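Local atomic coordinates of glycoside hydrolase family 16 protein (Bacteroides ovatus, PDB entry 7KR6), a protein that probably hydrolyses internal beta-glucosidic bonds of mixed-linkage beta-glucans, as an endo-glucanase of glycoside hydrolase family 16. Residues A185-Y199 with L208-F220. The protein carries 1 engineered substitution. Residues are numbered along the deposited sequence; the frame is centred on the assembly and turned at random.
Sequences ANVANSLQDGNYHTY and LTISIDNVKFHTF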
loop_
_atom_site.group_PDB
_atom_site.type_symbol
_atom_site.label_atom_id
_atom_site.label_comp_id
_atom_site.label_asym_id
_atom_site.label_seq_id
_atom_site.Cartn_x
_atom_site.Cartn_y
_atom_site.Cartn_z
ATOM N N ALA A 185 4.567 -7.413 -5.475
ATOM C CA ALA A 185 5.623 -8.435 -5.577
ATOM C C ALA A 185 6.249 -8.364 -6.954
ATOM O O ALA A 185 5.659 -7.884 -7.874
ATOM C CB ALA A 185 5.053 -9.774 -5.326
ATOM N N ASN A 186 7.420 -8.967 -7.080
ATOM C CA ASN A 186 8.057 -9.268 -8.380
ATOM C C ASN A 186 7.457 -10.537 -8.993
ATOM O O ASN A 186 7.039 -11.510 -8.283
ATOM C CB ASN A 186 9.567 -9.496 -8.317
ATOM C CG ASN A 186 10.347 -8.307 -7.835
ATOM O OD1 ASN A 186 9.944 -7.165 -7.991
ATOM N ND2 ASN A 186 11.553 -8.576 -7.343
ATOM N N VAL A 187 7.417 -10.516 -10.305
ATOM C CA VAL A 187 7.288 -11.780 -11.096
ATOM C C VAL A 187 8.710 -12.281 -11.442
ATOM O O VAL A 187 9.686 -11.652 -11.028
ATOM C CB VAL A 187 6.446 -11.553 -12.358
ATOM C CG1 VAL A 187 4.989 -11.190 -12.028
ATOM C CG2 VAL A 187 7.038 -10.508 -13.253
ATOM N N ALA A 188 8.823 -13.416 -12.156
ATOM C CA ALA A 188 10.145 -14.077 -12.355
ATOM C C ALA A 188 11.038 -13.251 -13.261
ATOM O O ALA A 188 12.231 -13.167 -13.003
ATOM C CB ALA A 188 9.942 -15.462 -12.933
ATOM N N ASN A 189 10.494 -12.707 -14.334
ATOM C CA ASN A 189 11.292 -12.084 -15.406
ATOM C C ASN A 189 10.809 -10.668 -15.666
ATOM O O ASN A 189 9.653 -10.360 -15.306
ATOM C CB ASN A 189 11.161 -12.899 -16.698
ATOM C CG ASN A 189 11.518 -14.351 -16.490
ATOM O OD1 ASN A 189 10.670 -15.249 -16.639
ATOM N ND2 ASN A 189 12.759 -14.566 -16.129
ATOM N N SER A 190 11.618 -9.861 -16.352
ATOM C CA SER A 190 11.230 -8.483 -16.743
ATOM C C SER A 190 9.933 -8.505 -17.569
ATOM O O SER A 190 9.781 -9.383 -18.470
ATOM C CB SER A 190 12.320 -7.798 -17.519
ATOM O OG SER A 190 11.852 -6.589 -18.065
ATOM N N LEU A 191 8.991 -7.617 -17.231
ATOM C CA LEU A 191 7.761 -7.348 -18.011
ATOM C C LEU A 191 7.986 -6.162 -18.925
ATOM O O LEU A 191 7.056 -5.799 -19.652
ATOM C CB LEU A 191 6.591 -7.103 -17.064
ATOM C CG LEU A 191 6.247 -8.313 -16.225
ATOM C CD1 LEU A 191 5.230 -7.889 -15.165
ATOM C CD2 LEU A 191 5.684 -9.456 -17.096
ATOM N N GLN A 192 9.231 -5.642 -18.973
ATOM C CA GLN A 192 9.544 -4.378 -19.655
ATOM C C GLN A 192 10.718 -4.683 -20.597
ATOM O O GLN A 192 11.716 -3.966 -20.552
ATOM C CB GLN A 192 9.822 -3.247 -18.678
ATOM C CG GLN A 192 8.643 -2.937 -17.767
ATOM C CD GLN A 192 8.970 -1.944 -16.672
ATOM O OE1 GLN A 192 10.065 -1.377 -16.634
ATOM N NE2 GLN A 192 8.067 -1.791 -15.714
ATOM N N ASP A 193 10.543 -5.745 -21.372
ATOM C CA ASP A 193 11.637 -6.509 -22.035
ATOM C C ASP A 193 11.422 -6.430 -23.553
ATOM O O ASP A 193 11.997 -7.259 -24.245
ATOM C CB ASP A 193 11.618 -7.974 -21.606
ATOM C CG ASP A 193 10.335 -8.756 -21.910
ATOM O OD1 ASP A 193 9.279 -8.109 -22.046
ATOM O OD2 ASP A 193 10.403 -10.030 -21.946
ATOM N N GLY A 194 10.557 -5.541 -24.035
ATOM C CA GLY A 194 10.265 -5.426 -25.480
ATOM C C GLY A 194 9.341 -6.519 -26.002
ATOM O O GLY A 194 9.210 -6.605 -27.236
ATOM N N ASN A 195 8.701 -7.291 -25.123
ATOM C CA ASN A 195 7.728 -8.337 -25.522
ATOM C C ASN A 195 6.364 -8.049 -24.888
ATOM O O ASN A 195 6.291 -7.294 -23.896
ATOM C CB ASN A 195 8.172 -9.741 -25.144
ATOM C CG ASN A 195 9.437 -10.167 -25.870
ATOM O OD1 ASN A 195 10.327 -10.730 -25.251
ATOM N ND2 ASN A 195 9.519 -9.893 -27.166
ATOM N N TYR A 196 5.338 -8.638 -25.475
ATOM C CA TYR A 196 3.953 -8.571 -24.950
ATOM C C TYR A 196 3.815 -9.630 -23.875
ATOM O O TYR A 196 4.384 -10.730 -23.977
ATOM C CB TYR A 196 2.942 -8.765 -26.082
ATOM C CG TYR A 196 2.880 -7.567 -26.989
ATOM C CD1 TYR A 196 3.837 -7.346 -27.977
ATOM C CD2 TYR A 196 1.869 -6.638 -26.873
ATOM C CE1 TYR A 196 3.769 -6.231 -28.802
ATOM C CE2 TYR A 196 1.852 -5.463 -27.625
ATOM C CZ TYR A 196 2.774 -5.290 -28.646
ATOM O OH TYR A 196 2.743 -4.178 -29.421
ATOM N N HIS A 197 3.063 -9.301 -22.828
ATOM C CA HIS A 197 2.722 -10.227 -21.726
ATOM C C HIS A 197 1.209 -10.184 -21.489
ATOM O O HIS A 197 0.577 -9.167 -21.787
ATOM C CB HIS A 197 3.516 -9.892 -20.452
ATOM C CG HIS A 197 4.995 -9.953 -20.654
ATOM N ND1 HIS A 197 5.723 -11.100 -20.409
ATOM C CD2 HIS A 197 5.857 -9.016 -21.101
ATOM C CE1 HIS A 197 6.989 -10.864 -20.703
ATOM N NE2 HIS A 197 7.105 -9.601 -21.156
ATOM N N THR A 198 0.659 -11.283 -21.036
ATOM C CA THR A 198 -0.793 -11.425 -20.862
ATOM C C THR A 198 -1.108 -11.144 -19.391
ATOM O O THR A 198 -0.530 -11.819 -18.491
ATOM C CB THR A 198 -1.286 -12.811 -21.259
ATOM O OG1 THR A 198 -0.974 -12.915 -22.652
ATOM C CG2 THR A 198 -2.776 -12.961 -21.063
ATOM N N TYR A 199 -2.012 -10.213 -19.161
ATOM C CA TYR A 199 -2.513 -9.834 -17.824
ATOM C C TYR A 199 -3.960 -10.323 -17.787
ATOM O O TYR A 199 -4.717 -9.901 -18.650
ATOM C CB TYR A 199 -2.360 -8.318 -17.599
ATOM C CG TYR A 199 -0.916 -7.889 -17.705
ATOM C CD1 TYR A 199 -0.128 -7.960 -16.587
ATOM C CD2 TYR A 199 -0.324 -7.518 -18.906
ATOM C CE1 TYR A 199 1.212 -7.640 -16.631
ATOM C CE2 TYR A 199 1.030 -7.215 -18.981
ATOM C CZ TYR A 199 1.789 -7.265 -17.826
ATOM O OH TYR A 199 3.122 -6.937 -17.836
ATOM N N LEU A 208 -11.335 -12.339 -6.770
ATOM C CA LEU A 208 -10.660 -11.674 -7.897
ATOM C C LEU A 208 -9.248 -12.251 -7.950
ATOM O O LEU A 208 -8.539 -12.100 -6.949
ATOM C CB LEU A 208 -10.620 -10.172 -7.623
ATOM C CG LEU A 208 -11.964 -9.463 -7.675
ATOM C CD1 LEU A 208 -11.795 -8.043 -7.196
ATOM C CD2 LEU A 208 -12.567 -9.479 -9.080
ATOM N N THR A 209 -8.876 -12.933 -9.026
ATOM C CA THR A 209 -7.541 -13.550 -9.122
ATOM C C THR A 209 -6.834 -12.966 -10.314
ATOM O O THR A 209 -7.340 -13.076 -11.443
ATOM C CB THR A 209 -7.616 -15.064 -9.225
ATOM O OG1 THR A 209 -8.219 -15.500 -8.025
ATOM C CG2 THR A 209 -6.246 -15.674 -9.475
ATOM N N ILE A 210 -5.687 -12.337 -10.076
ATOM C CA ILE A 210 -4.810 -11.775 -11.107
ATOM C C ILE A 210 -3.750 -12.803 -11.511
ATOM O O ILE A 210 -3.128 -13.391 -10.602
ATOM C CB ILE A 210 -4.189 -10.443 -10.612
ATOM C CG1 ILE A 210 -5.234 -9.337 -10.378
ATOM C CG2 ILE A 210 -3.191 -9.984 -11.627
ATOM C CD1 ILE A 210 -5.948 -9.404 -9.063
ATOM N N SER A 211 -3.590 -12.996 -12.820
ATOM C CA SER A 211 -2.499 -13.802 -13.412
ATOM C C SER A 211 -1.657 -12.967 -14.366
ATOM O O SER A 211 -2.180 -12.042 -15.027
ATOM C CB SER A 211 -3.029 -15.078 -14.090
ATOM O OG SER A 211 -3.809 -15.875 -13.207
ATOM N N ILE A 212 -0.382 -13.351 -14.513
ATOM C CA ILE A 212 0.563 -12.699 -15.428
ATOM C C ILE A 212 1.251 -13.841 -16.176
ATOM O O ILE A 212 1.859 -14.698 -15.517
ATOM C CB ILE A 212 1.538 -11.750 -14.690
ATOM C CG1 ILE A 212 0.766 -10.677 -13.914
ATOM C CG2 ILE A 212 2.518 -11.125 -15.649
ATOM C CD1 ILE A 212 1.602 -9.933 -12.902
ATOM N N ASP A 213 1.064 -13.836 -17.480
ATOM C CA ASP A 213 1.507 -14.927 -18.367
ATOM C C ASP A 213 1.066 -16.271 -17.803
ATOM O O ASP A 213 1.893 -17.213 -17.745
ATOM C CB ASP A 213 3.014 -14.837 -18.557
ATOM C CG ASP A 213 3.480 -13.672 -19.407
ATOM O OD1 ASP A 213 2.716 -13.235 -20.251
ATOM O OD2 ASP A 213 4.647 -13.261 -19.242
ATOM N N ASN A 214 -0.186 -16.330 -17.335
ATOM C CA ASN A 214 -0.895 -17.558 -16.902
ATOM C C ASN A 214 -0.320 -18.116 -15.603
ATOM O O ASN A 214 -0.732 -19.205 -15.178
ATOM C CB ASN A 214 -0.910 -18.605 -18.007
ATOM C CG ASN A 214 -1.643 -18.118 -19.230
ATOM O OD1 ASN A 214 -2.701 -17.509 -19.119
ATOM N ND2 ASN A 214 -1.034 -18.315 -20.382
ATOM N N VAL A 215 0.467 -17.338 -14.878
ATOM C CA VAL A 215 0.911 -17.724 -13.525
ATOM C C VAL A 215 0.107 -16.878 -12.527
ATOM O O VAL A 215 0.209 -15.624 -12.588
ATOM C CB VAL A 215 2.432 -17.554 -13.361
ATOM C CG1 VAL A 215 2.890 -17.924 -11.971
ATOM C CG2 VAL A 215 3.184 -18.380 -14.403
ATOM N N LYS A 216 -0.613 -17.516 -11.633
ATOM C CA LYS A 216 -1.468 -16.793 -10.668
ATOM C C LYS A 216 -0.546 -15.963 -9.772
ATOM O O LYS A 216 0.485 -16.472 -9.235
ATOM C CB LYS A 216 -2.400 -17.773 -9.975
ATOM C CG LYS A 216 -3.405 -18.382 -10.954
ATOM C CD LYS A 216 -4.409 -19.291 -10.341
ATOM C CE LYS A 216 -5.386 -19.730 -11.410
ATOM N NZ LYS A 216 -6.433 -20.581 -10.818
ATOM N N PHE A 217 -0.896 -14.685 -9.649
ATOM C CA PHE A 217 -0.124 -13.627 -8.949
ATOM C C PHE A 217 -0.736 -13.290 -7.590
ATOM O O PHE A 217 -0.007 -13.267 -6.583
ATOM C CB PHE A 217 -0.044 -12.407 -9.839
ATOM C CG PHE A 217 0.767 -11.266 -9.299
ATOM C CD1 PHE A 217 2.144 -11.368 -9.195
ATOM C CD2 PHE A 217 0.141 -10.090 -8.885
ATOM C CE1 PHE A 217 2.894 -10.293 -8.747
ATOM C CE2 PHE A 217 0.900 -9.026 -8.433
ATOM C CZ PHE A 217 2.268 -9.127 -8.360
ATOM N N HIS A 218 -2.046 -13.073 -7.508
ATOM C CA HIS A 218 -2.698 -12.709 -6.225
ATOM C C HIS A 218 -4.211 -12.940 -6.325
ATOM O O HIS A 218 -4.748 -12.795 -7.438
ATOM C CB HIS A 218 -2.411 -11.258 -5.839
ATOM C CG HIS A 218 -2.872 -10.955 -4.468
ATOM N ND1 HIS A 218 -2.331 -11.562 -3.361
ATOM C CD2 HIS A 218 -3.811 -10.108 -4.014
ATOM C CE1 HIS A 218 -2.944 -11.100 -2.282
ATOM N NE2 HIS A 218 -3.859 -10.217 -2.656
ATOM N N THR A 219 -4.840 -13.240 -5.193
ATOM C CA THR A 219 -6.319 -13.328 -5.075
ATOM C C THR A 219 -6.762 -12.358 -3.962
ATOM O O THR A 219 -6.218 -12.433 -2.828
ATOM C CB THR A 219 -6.760 -14.772 -4.800
ATOM O OG1 THR A 219 -6.345 -15.596 -5.886
ATOM C CG2 THR A 219 -8.254 -14.865 -4.575
ATOM N N PHE A 220 -7.775 -11.540 -4.286
ATOM C CA PHE A 220 -8.567 -10.777 -3.304
ATOM C C PHE A 220 -9.882 -11.513 -3.062
ATOM O O PHE A 220 -10.580 -11.875 -4.010
ATOM C CB PHE A 220 -8.844 -9.363 -3.802
ATOM C CG PHE A 220 -7.643 -8.513 -4.090
ATOM C CD1 PHE A 220 -6.984 -7.886 -3.046
ATOM C CD2 PHE A 220 -7.223 -8.299 -5.383
ATOM C CE1 PHE A 220 -5.901 -7.067 -3.280
ATOM C CE2 PHE A 220 -6.132 -7.475 -5.618
ATOM C CZ PHE A 220 -5.501 -6.849 -4.570
HETATM O O HOH W 1 -2.118 -14.229 -17.496
#
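In the beta-sandwich of glycoside hydrolase family 16, the type I' turn Ile212 to Val215, which links strand 207-212 to strand 215-221, shows how one aspartate can tie a tight turn to the strand beside it. Asp213 is the second residue of the turn, and its carboxylate meets the start of strand 197-203 with both oxygens. Asp213 OD2 offers its syn lone pair to His197 ND1 at 2.7 Å, along an almost straight bond lying close to the imidazole plane, although ring and carboxylate are turned 39° apart. Asp213 OD1 takes the backbone N of Thr198 at 2.9 Å, met on the syn side but tilted about 31° out of the carboxylate plane. The backbone answers in turn: Asp213 N donates to Thr198 O at 2.8 Å, and a water bridges that same carbonyl to Asn214 N.

The far side of the imidazole is also held, since His197 NE2 donates to Asp193 OD1 at 2.8 Å. With a carboxylate at each nitrogen the ring is fixed in rotation, and the pair would probably favour its protonated form. Leu191 CD2 lies against one imidazole face, toward the rim.

Beside this polar link Ile212 forms an apolar hub. Ile212 CG2 touches both Tyr199 CE1 (3.8 Å) and Leu191 CD2, while Ile212 CD1 reaches Val187 CG1 at 3.7 Å and sits over the rim of the Phe217 ring. Phe217, at the classic bulge opposite Ile210, presents its edge to Ala185 O, 3.6 Å from Phe217 CZ.

The connection 187-196 thus runs past the turn as strand 179-186 gives way to strand 197-203. Strand 112-117 flanks the latter on its other edge, Val165 of strand 164-171 touches Leu191 and Phe217, and Met148 of strand 144-150 packs on Tyr199.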